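Local coordinates for protein phosphoserine phosphatase (PDB 6HYY) that catalyses the hydrolysis of O-phosphoserine to serine and inorganic phosphate with the help of a bound magnesium ion, as a haloacid dehalogenase-like phosphatase, at residues Lys132-Phe135 / Tyr139-Phe142; Ala31-Val36 / Gln73-Glu78; Gln200-Asp203 / Trp207-Thr210; His82-Ile87 / Gly193-Arg198. All blocks are in the same frame, centred on the assembly; numbering follows the deposited sequence. Where two conformers were deposited one is given.

Contact 1. Residues Lys132-Phe135 / Tyr139-Phe142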
# COMPACT_ATOMS: atom_id res chain seq x y z
N LYS A 132 -9.21 -4.92 15.21
CA LYS A 132 -10.10 -4.78 16.35
C LYS A 132 -9.42 -5.31 17.61
O LYS A 132 -8.65 -6.27 17.56
CB LYS A 132 -11.43 -5.52 16.13
CG LYS A 132 -12.26 -5.01 14.95
CD LYS A 132 -13.59 -5.75 14.82
CE LYS A 132 -14.40 -5.27 13.62
NZ LYS A 132 -15.74 -5.90 13.53
N PHE A 133 -9.71 -4.66 18.74
CA PHE A 133 -9.14 -5.00 20.02
C PHE A 133 -10.23 -5.01 21.09
O PHE A 133 -11.18 -4.23 21.04
CB PHE A 133 -8.04 -4.01 20.42
CG PHE A 133 -7.02 -3.79 19.35
CD1 PHE A 133 -5.95 -4.66 19.20
CD2 PHE A 133 -7.14 -2.71 18.48
CE1 PHE A 133 -5.00 -4.46 18.22
CE2 PHE A 133 -6.19 -2.51 17.49
CZ PHE A 133 -5.13 -3.38 17.35
N TYR A 134 -10.07 -5.91 22.06
CA TYR A 134 -10.96 -5.87 23.21
C TYR A 134 -10.55 -4.74 24.15
O TYR A 134 -9.54 -4.06 23.95
CB TYR A 134 -10.98 -7.23 23.90
CG TYR A 134 -11.62 -8.30 23.05
CD1 TYR A 134 -12.95 -8.19 22.66
CD2 TYR A 134 -10.90 -9.41 22.63
CE1 TYR A 134 -13.55 -9.16 21.89
CE2 TYR A 134 -11.49 -10.40 21.86
CZ TYR A 134 -12.82 -10.26 21.48
OH TYR A 134 -13.45 -11.21 20.71
N PHE A 135 -11.35 -4.53 25.19
CA PHE A 135 -11.12 -3.42 26.11
C PHE A 135 -9.71 -3.47 26.70
O PHE A 135 -9.08 -2.43 26.90
CB PHE A 135 -12.18 -3.44 27.21
CG PHE A 135 -12.14 -2.26 28.13
CD1 PHE A 135 -12.57 -1.02 27.70
CD2 PHE A 135 -11.66 -2.39 29.43
CE1 PHE A 135 -12.54 0.07 28.54
CE2 PHE A 135 -11.62 -1.30 30.28
CZ PHE A 135 -12.06 -0.07 29.84
N TYR A 139 -6.24 -8.92 20.81
CA TYR A 139 -6.68 -8.98 19.42
C TYR A 139 -8.10 -9.53 19.33
O TYR A 139 -8.42 -10.58 19.89
CB TYR A 139 -5.72 -9.86 18.60
CG TYR A 139 -6.23 -10.21 17.23
CD1 TYR A 139 -6.33 -9.23 16.24
CD2 TYR A 139 -6.59 -11.51 16.90
CE1 TYR A 139 -6.79 -9.54 14.98
CE2 TYR A 139 -7.06 -11.83 15.64
CZ TYR A 139 -7.15 -10.84 14.68
OH TYR A 139 -7.62 -11.15 13.42
N ALA A 140 -8.97 -8.80 18.61
CA ALA A 140 -10.38 -9.16 18.51
C ALA A 140 -10.85 -9.35 17.07
O ALA A 140 -12.06 -9.48 16.86
CB ALA A 140 -11.24 -8.09 19.19
N GLY A 141 -9.95 -9.36 16.09
CA GLY A 141 -10.39 -9.54 14.71
C GLY A 141 -10.07 -8.36 13.82
O GLY A 141 -9.20 -7.55 14.15
N PHE A 142 -10.78 -8.23 12.69
CA PHE A 142 -10.57 -7.08 11.81
C PHE A 142 -11.87 -6.76 11.09
O PHE A 142 -12.79 -7.58 11.02
CB PHE A 142 -9.41 -7.33 10.82
CG PHE A 142 -9.66 -8.45 9.86
CD1 PHE A 142 -9.33 -9.76 10.20
CD2 PHE A 142 -10.24 -8.21 8.62
CE1 PHE A 142 -9.57 -10.79 9.32
CE2 PHE A 142 -10.48 -9.25 7.74
CZ PHE A 142 -10.15 -10.54 8.08
O HOH W 1 -15.31 -8.49 13.01
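Ala140 N gives its hydrogen to Lys132 O over 2.8 Å, one of two backbone bonds that close this antiparallel beta hairpin at one margin of the sheet. The other runs back from Lys132 N to Gly141 O, likewise 2.8 Å long. Lys132 thus serves two successive residues of strand 139-142. Nearer the turn, Phe133 and Tyr139 form a non-hydrogen-bonded pair whose side chains diverge. With CG opposite its backbone N (chi1 169°), Tyr139 lays its ring forward along its own strand, Gly141 N under one face, toward the ring's rim; the side chains of Tyr139 and Phe142 both pack against Leu62 of helix 54-65. On the other side of the hairpin the aliphatic chain of Lys132 stretches along the neighbouring strand, its CE 3.8 Å from Phe142 O. A water accepts a hydrogen bond from Lys132 NZ at 2.7 Å and returns a weak one to Phe142 O. Tyr134, already beyond the strand, folds back toward it and covers the methyl of Ala140: that CB stands 3.4 Å from the centroid of the Tyr134 ring, just 9° off the normal, a CH-pi contact over the middle of the face.

Contact 2. Residues Ala31-Val36 / Gln73-Glu78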
# COMPACT_ATOMS: atom_id res chain seq x y z
N ALA A 31 4.37 -9.34 12.64
CA ALA A 31 4.67 -10.70 13.05
C ALA A 31 6.04 -10.80 13.71
O ALA A 31 6.23 -11.60 14.63
CB ALA A 31 4.58 -11.64 11.85
N LYS A 32 7.00 -9.99 13.24
CA LYS A 32 8.31 -9.95 13.87
C LYS A 32 8.20 -9.46 15.31
O LYS A 32 8.70 -10.11 16.24
CB LYS A 32 9.25 -9.03 13.08
CG LYS A 32 9.92 -9.68 11.87
CD LYS A 32 10.92 -8.72 11.23
CE LYS A 32 11.71 -9.39 10.11
NZ LYS A 32 10.85 -9.94 9.02
N ILE A 33 7.54 -8.32 15.51
CA ILE A 33 7.31 -7.77 16.85
C ILE A 33 6.63 -8.79 17.75
O ILE A 33 6.91 -8.85 18.96
CB ILE A 33 6.48 -6.47 16.72
CG1 ILE A 33 7.38 -5.28 16.39
CG2 ILE A 33 5.66 -6.20 17.99
CD1 ILE A 33 8.13 -4.72 17.59
N CYS A 34 5.77 -9.63 17.19
CA CYS A 34 4.99 -10.60 17.94
C CYS A 34 5.62 -11.99 17.96
O CYS A 34 5.03 -12.90 18.56
CB CYS A 34 3.57 -10.68 17.38
SG CYS A 34 2.65 -9.13 17.55
N GLY A 35 6.76 -12.18 17.30
CA GLY A 35 7.51 -13.42 17.40
C GLY A 35 7.14 -14.55 16.46
O GLY A 35 7.53 -15.69 16.71
N VAL A 36 6.42 -14.27 15.37
CA VAL A 36 5.98 -15.33 14.46
C VAL A 36 6.35 -14.98 13.02
O VAL A 36 5.64 -15.32 12.07
CB VAL A 36 4.47 -15.58 14.60
CG1 VAL A 36 4.17 -16.27 15.93
CG2 VAL A 36 3.70 -14.28 14.51
N GLN A 73 1.22 -0.59 18.99
CA GLN A 73 1.81 0.67 19.43
C GLN A 73 3.32 0.59 19.47
O GLN A 73 4.02 1.54 19.11
CB GLN A 73 1.27 1.06 20.80
CG GLN A 73 -0.19 1.47 20.83
CD GLN A 73 -0.66 1.77 22.24
OE1 GLN A 73 -0.87 0.86 23.05
NE2 GLN A 73 -0.85 3.05 22.54
N ARG A 74 3.86 -0.55 19.93
CA ARG A 74 5.30 -0.66 20.07
C ARG A 74 5.97 -0.77 18.71
O ARG A 74 7.06 -0.23 18.50
CB ARG A 74 5.66 -1.85 20.96
CG ARG A 74 7.17 -2.10 21.06
CD ARG A 74 7.53 -2.88 22.33
NE ARG A 74 6.90 -4.19 22.37
CZ ARG A 74 5.82 -4.48 23.08
NH1 ARG A 74 5.23 -3.54 23.82
NH2 ARG A 74 5.32 -5.71 23.06
N LEU A 75 5.33 -1.46 17.76
CA LEU A 75 5.83 -1.47 16.39
C LEU A 75 5.97 -0.06 15.86
O LEU A 75 7.04 0.33 15.36
CB LEU A 75 4.90 -2.30 15.50
CG LEU A 75 5.27 -2.33 14.01
CD1 LEU A 75 6.70 -2.79 13.82
CD2 LEU A 75 4.33 -3.25 13.25
N ILE A 76 4.92 0.75 15.99
CA ILE A 76 4.95 2.12 15.46
C ILE A 76 6.03 2.95 16.17
O ILE A 76 6.72 3.75 15.54
CB ILE A 76 3.56 2.76 15.59
CG1 ILE A 76 2.56 2.00 14.73
CG2 ILE A 76 3.61 4.24 15.21
CD1 ILE A 76 1.12 2.38 15.01
N ALA A 77 6.19 2.75 17.48
CA ALA A 77 7.10 3.59 18.25
C ALA A 77 8.55 3.14 18.10
O ALA A 77 9.43 3.97 17.83
CB ALA A 77 6.69 3.60 19.72
N GLU A 78 8.81 1.85 18.25
CA GLU A 78 10.17 1.34 18.32
C GLU A 78 10.71 0.79 17.02
O GLU A 78 11.93 0.77 16.83
CB GLU A 78 10.27 0.24 19.39
CG GLU A 78 9.88 0.68 20.80
CD GLU A 78 10.49 2.02 21.24
OE1 GLU A 78 11.62 2.36 20.82
OE2 GLU A 78 9.83 2.73 22.03
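Two torsions set up the meeting of Ile33 with Leu75: chi1 of -82° sends CG1 of Ile33 out opposite its carbonyl carbon, while chi1 of 177° lays the Leu75 branch point on the far side from its backbone nitrogen. The two side chains cross obliquely, and the point of contact is CG1 of Ile33 against CD1 of Leu75 at 3.6 Å. The same CG1 lies 4.0 Å from Leu75 CB, and a further bend at chi2 (-79°) brings Ile33 CD1 to 4.2 Å from Leu75 CA, so the isoleucine reaches past the leucine to the helix backbone. Arg74 adds a looser contact, its CG 4.5 Å from Ile33 CD1. No hydrogen bond spans the segments; the contact is purely apolar. The helix that carries Ile33 is closed by a Schellman motif, in which Val36 N bonds Ala31 O at 2.8 Å and Gly35 N, at positive phi, bonds Lys32 O. Leu75 also packs on Ile111 of helix 109-116, and Ala31 on Ile65 of helix 54-65. Helices 26-33 and 69-78 lie in the chain between strand 12-16 and helix 87-96, and their packing is consistent with the small helical cap that phosphoserine phosphatases of the haloacid dehalogenase superfamily carry over the active site.

Contact 3. Residues Gln200-Asp203 / Trp207-Thr210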
# COMPACT_ATOMS: atom_id res chain seq x y z
N GLN A 200 7.14 -10.82 -12.93
CA GLN A 200 5.95 -10.90 -13.76
C GLN A 200 5.32 -9.52 -13.95
O GLN A 200 4.73 -9.25 -15.00
CB GLN A 200 4.97 -11.92 -13.19
CG GLN A 200 4.05 -11.45 -12.10
CD GLN A 200 3.02 -12.53 -11.75
OE1 GLN A 200 2.84 -13.50 -12.49
NE2 GLN A 200 2.37 -12.36 -10.60
N VAL A 201 5.49 -8.62 -12.98
CA VAL A 201 5.03 -7.24 -13.18
C VAL A 201 5.96 -6.50 -14.14
O VAL A 201 5.50 -5.82 -15.06
CB VAL A 201 4.90 -6.51 -11.83
CG1 VAL A 201 4.44 -5.06 -12.04
CG2 VAL A 201 3.94 -7.24 -10.92
N LYS A 202 7.27 -6.63 -13.94
CA LYS A 202 8.23 -5.98 -14.82
C LYS A 202 8.07 -6.42 -16.27
O LYS A 202 8.21 -5.62 -17.19
CB LYS A 202 9.65 -6.25 -14.32
CG LYS A 202 10.75 -5.61 -15.15
CD LYS A 202 12.12 -5.81 -14.55
CE LYS A 202 13.20 -5.31 -15.49
NZ LYS A 202 14.56 -5.81 -15.13
N ASP A 203 7.77 -7.70 -16.49
CA ASP A 203 7.68 -8.21 -17.85
C ASP A 203 6.41 -7.76 -18.57
O ASP A 203 6.40 -7.73 -19.80
CB ASP A 203 7.74 -9.74 -17.86
CG ASP A 203 9.12 -10.28 -17.57
OD1 ASP A 203 10.10 -9.51 -17.60
OD2 ASP A 203 9.22 -11.50 -17.31
N TRP A 207 4.46 0.48 -18.02
CA TRP A 207 5.31 1.44 -17.34
C TRP A 207 5.90 0.78 -16.11
O TRP A 207 5.17 0.15 -15.34
CB TRP A 207 4.52 2.69 -16.93
CG TRP A 207 3.68 3.26 -18.03
CD1 TRP A 207 2.33 3.15 -18.17
CD2 TRP A 207 4.14 4.04 -19.14
NE1 TRP A 207 1.91 3.82 -19.30
CE2 TRP A 207 3.01 4.37 -19.91
CE3 TRP A 207 5.39 4.48 -19.55
CZ2 TRP A 207 3.10 5.13 -21.08
CZ3 TRP A 207 5.48 5.24 -20.72
CH2 TRP A 207 4.34 5.55 -21.46
N TYR A 208 7.21 0.91 -15.93
CA TYR A 208 7.88 0.26 -14.80
C TYR A 208 9.11 1.07 -14.43
O TYR A 208 9.88 1.47 -15.31
CB TYR A 208 8.30 -1.18 -15.15
CG TYR A 208 8.64 -2.02 -13.94
CD1 TYR A 208 7.64 -2.68 -13.22
CD2 TYR A 208 9.95 -2.16 -13.52
CE1 TYR A 208 7.95 -3.46 -12.12
CE2 TYR A 208 10.27 -2.93 -12.41
CZ TYR A 208 9.27 -3.58 -11.71
OH TYR A 208 9.58 -4.36 -10.61
N ILE A 209 9.28 1.33 -13.13
CA ILE A 209 10.43 2.07 -12.62
C ILE A 209 11.03 1.32 -11.43
O ILE A 209 10.37 0.54 -10.75
CB ILE A 209 10.06 3.50 -12.19
CG1 ILE A 209 9.09 3.47 -11.01
CG2 ILE A 209 9.46 4.27 -13.37
CD1 ILE A 209 8.78 4.85 -10.44
N THR A 210 12.33 1.56 -11.19
CA THR A 210 13.00 0.99 -10.03
C THR A 210 13.50 2.04 -9.06
O THR A 210 14.13 1.70 -8.05
CB THR A 210 14.19 0.11 -10.45
OG1 THR A 210 15.01 0.81 -11.39
CG2 THR A 210 13.70 -1.20 -11.07
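Lys202 and Tyr208 meet through a CH-pi interaction, the alpha carbon of the lysine lying over one face of the phenol ring. Lys202 CA stands 3.8 Å from the ring centroid, 18° off the normal. The beginning of the side chain extends the same cover: CB comes to 3.8 Å from Tyr208 CZ, and CG to 3.9 Å from Tyr208 CD2. Because CG is turned opposite the backbone nitrogen (chi1 -180°) and the chain stays extended, the lysine crosses the tyrosine at about a right angle and carries its ammonium group away from the contact. Purely apolar packing supplies the second component. Val201 CG1 approaches the ring at its edge, near the plane, and touches Tyr208 CE1 at 3.9 Å; the two side chains again cross roughly perpendicularly. Ile197 of the preceding loop packs against both Lys202 and Tyr208, while Val201 also reaches Phe189 of strand 188-192. Helix 199-204 is the helical leg of a beta-alpha-beta crossover that leads from that strand to 207-209, the outermost strand on this side of the sheet, and the tyrosine ring lies between the helix and its own strand. No hydrogen bond joins the two segments, so they hold to each other by dispersion and weak CH-pi attraction, the lysine contributing carbon atoms and not its charge.

Contact 4. Residues His82-Ile87 / Gly193-Arg198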
# COMPACT_ATOMS: atom_id res chain seq x y z
N HIS A 82 10.28 1.72 7.30
CA HIS A 82 11.17 2.63 6.61
C HIS A 82 10.56 3.07 5.28
O HIS A 82 10.22 2.22 4.45
CB HIS A 82 12.51 1.98 6.35
CG HIS A 82 13.32 1.81 7.60
ND1 HIS A 82 14.68 2.03 7.63
CD2 HIS A 82 12.96 1.48 8.86
CE1 HIS A 82 15.12 1.81 8.86
NE2 HIS A 82 14.10 1.48 9.62
N LEU A 83 10.47 4.37 5.07
CA LEU A 83 10.02 4.87 3.78
C LEU A 83 11.07 4.58 2.70
O LEU A 83 12.28 4.70 2.92
CB LEU A 83 9.71 6.36 3.85
CG LEU A 83 8.61 6.78 4.80
CD1 LEU A 83 8.46 8.28 4.83
CD2 LEU A 83 7.29 6.18 4.35
N THR A 84 10.58 4.19 1.54
CA THR A 84 11.45 3.94 0.40
C THR A 84 12.12 5.23 -0.03
O THR A 84 11.48 6.29 -0.04
CB THR A 84 10.58 3.39 -0.74
OG1 THR A 84 9.92 2.20 -0.29
CG2 THR A 84 11.38 3.14 -2.01
N PRO A 85 13.40 5.21 -0.36
CA PRO A 85 14.07 6.43 -0.85
C PRO A 85 13.31 7.08 -2.00
O PRO A 85 12.83 6.42 -2.93
CB PRO A 85 15.44 5.92 -1.29
CG PRO A 85 15.68 4.74 -0.39
CD PRO A 85 14.34 4.09 -0.17
N GLY A 86 13.16 8.40 -1.90
CA GLY A 86 12.51 9.17 -2.93
C GLY A 86 11.02 9.39 -2.72
O GLY A 86 10.48 10.30 -3.35
N ILE A 87 10.36 8.60 -1.88
CA ILE A 87 8.89 8.75 -1.81
C ILE A 87 8.49 10.06 -1.13
O ILE A 87 7.50 10.69 -1.55
CB ILE A 87 8.22 7.52 -1.16
CG1 ILE A 87 6.69 7.59 -1.32
CG2 ILE A 87 8.49 7.43 0.29
CD1 ILE A 87 6.18 7.64 -2.78
N GLY A 193 9.86 -1.36 -8.75
CA GLY A 193 10.77 -2.43 -8.37
C GLY A 193 11.94 -1.97 -7.52
O GLY A 193 12.97 -2.66 -7.46
N GLY A 194 11.81 -0.83 -6.85
CA GLY A 194 12.93 -0.31 -6.07
C GLY A 194 13.28 -1.13 -4.86
O GLY A 194 14.43 -1.10 -4.39
N ASN A 195 12.32 -1.88 -4.32
CA ASN A 195 12.59 -2.71 -3.15
C ASN A 195 12.80 -4.17 -3.52
O ASN A 195 13.83 -4.77 -3.19
CB ASN A 195 11.47 -2.55 -2.12
CG ASN A 195 11.51 -1.19 -1.46
OD1 ASN A 195 12.56 -0.77 -0.95
ND2 ASN A 195 10.40 -0.47 -1.50
N VAL A 196 11.83 -4.78 -4.19
CA VAL A 196 12.00 -6.11 -4.75
C VAL A 196 11.30 -6.11 -6.09
O VAL A 196 10.21 -5.54 -6.24
CB VAL A 196 11.46 -7.21 -3.81
CG1 VAL A 196 11.47 -8.58 -4.51
CG2 VAL A 196 12.27 -7.28 -2.53
N ILE A 197 11.96 -6.64 -7.10
CA ILE A 197 11.39 -6.68 -8.44
C ILE A 197 10.53 -7.92 -8.54
O ILE A 197 11.03 -9.04 -8.38
CB ILE A 197 12.50 -6.69 -9.50
CG1 ILE A 197 13.25 -5.35 -9.49
CG2 ILE A 197 11.92 -7.06 -10.87
CD1 ILE A 197 14.50 -5.33 -10.35
N ARG A 198 9.25 -7.75 -8.81
CA ARG A 198 8.41 -8.89 -9.13
C ARG A 198 8.41 -9.03 -10.65
O ARG A 198 7.80 -8.23 -11.35
CB ARG A 198 7.01 -8.71 -8.54
CG ARG A 198 7.00 -9.01 -7.04
CD ARG A 198 5.99 -8.21 -6.24
NE ARG A 198 6.53 -7.81 -4.94
CZ ARG A 198 6.51 -8.57 -3.85
NH1 ARG A 198 5.98 -9.78 -3.88
NH2 ARG A 198 7.02 -8.11 -2.71
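Thr84 is where the 82-87 segment meets the second loop: its OG1 accepts a hydrogen bond from Asn195 ND2, 3.0 Å long and nearly straight at 167°. The two side chains approach from opposite directions, and the hydroxyl oxygen lies in the plane of the amide. With chi1 at -58° the oxygen is placed beside the backbone nitrogen of Thr84, leaving the methyl CG2 to brush ND2 of Asn195 at 3.8 Å. The same hydroxyl has a second partner in the backbone of helix 17-21, so OG1 acts at once as acceptor, from Asn195, and as donor, to Thr20 O. Pro85 follows at the first corner of a type II beta turn from Thr84 to Ile87, and Gly86 takes the second corner with a phi of 93°. Ile87 N closes the turn on Thr84 O at 3.2 Å, and Gly86 is the N-cap of helix 87-96. In haloacid dehalogenase folds with a cap inserted after the first strand, a chain section in this position brings the polypeptide back from the cap to the core, consistent with the pairing of Thr84 and Val21 backbones here. The amide of Asn195 is fixed in rotation by its further partners: ND2 also bonds Ser19 O, while OD1 accepts from Arg23 NE.

The four contacts take in both edges of the sheet, a pair of helices outside it and two loops. Contacts 1 and 3 involve its two outermost strands, their centres 38 Å apart on opposite sides of the chain's centre. Contacts 3 and 4 are joined directly: Ile209 O and Gly193 N lie 2.8 Å apart, a probable hydrogen bond. Tyr208 also packs there, its OH 3.6 Å from Ile197 CG2. Contact 2 sits about 16 Å from contact 1, centre to centre, without touching it. The bound serine is about 12 Å from the side chains of both Phe142 and Leu75, whereas the magnesium ion is about 9 Å from that of Val201 in contact 3 and about 8 Å from that of Asn195 in contact 4.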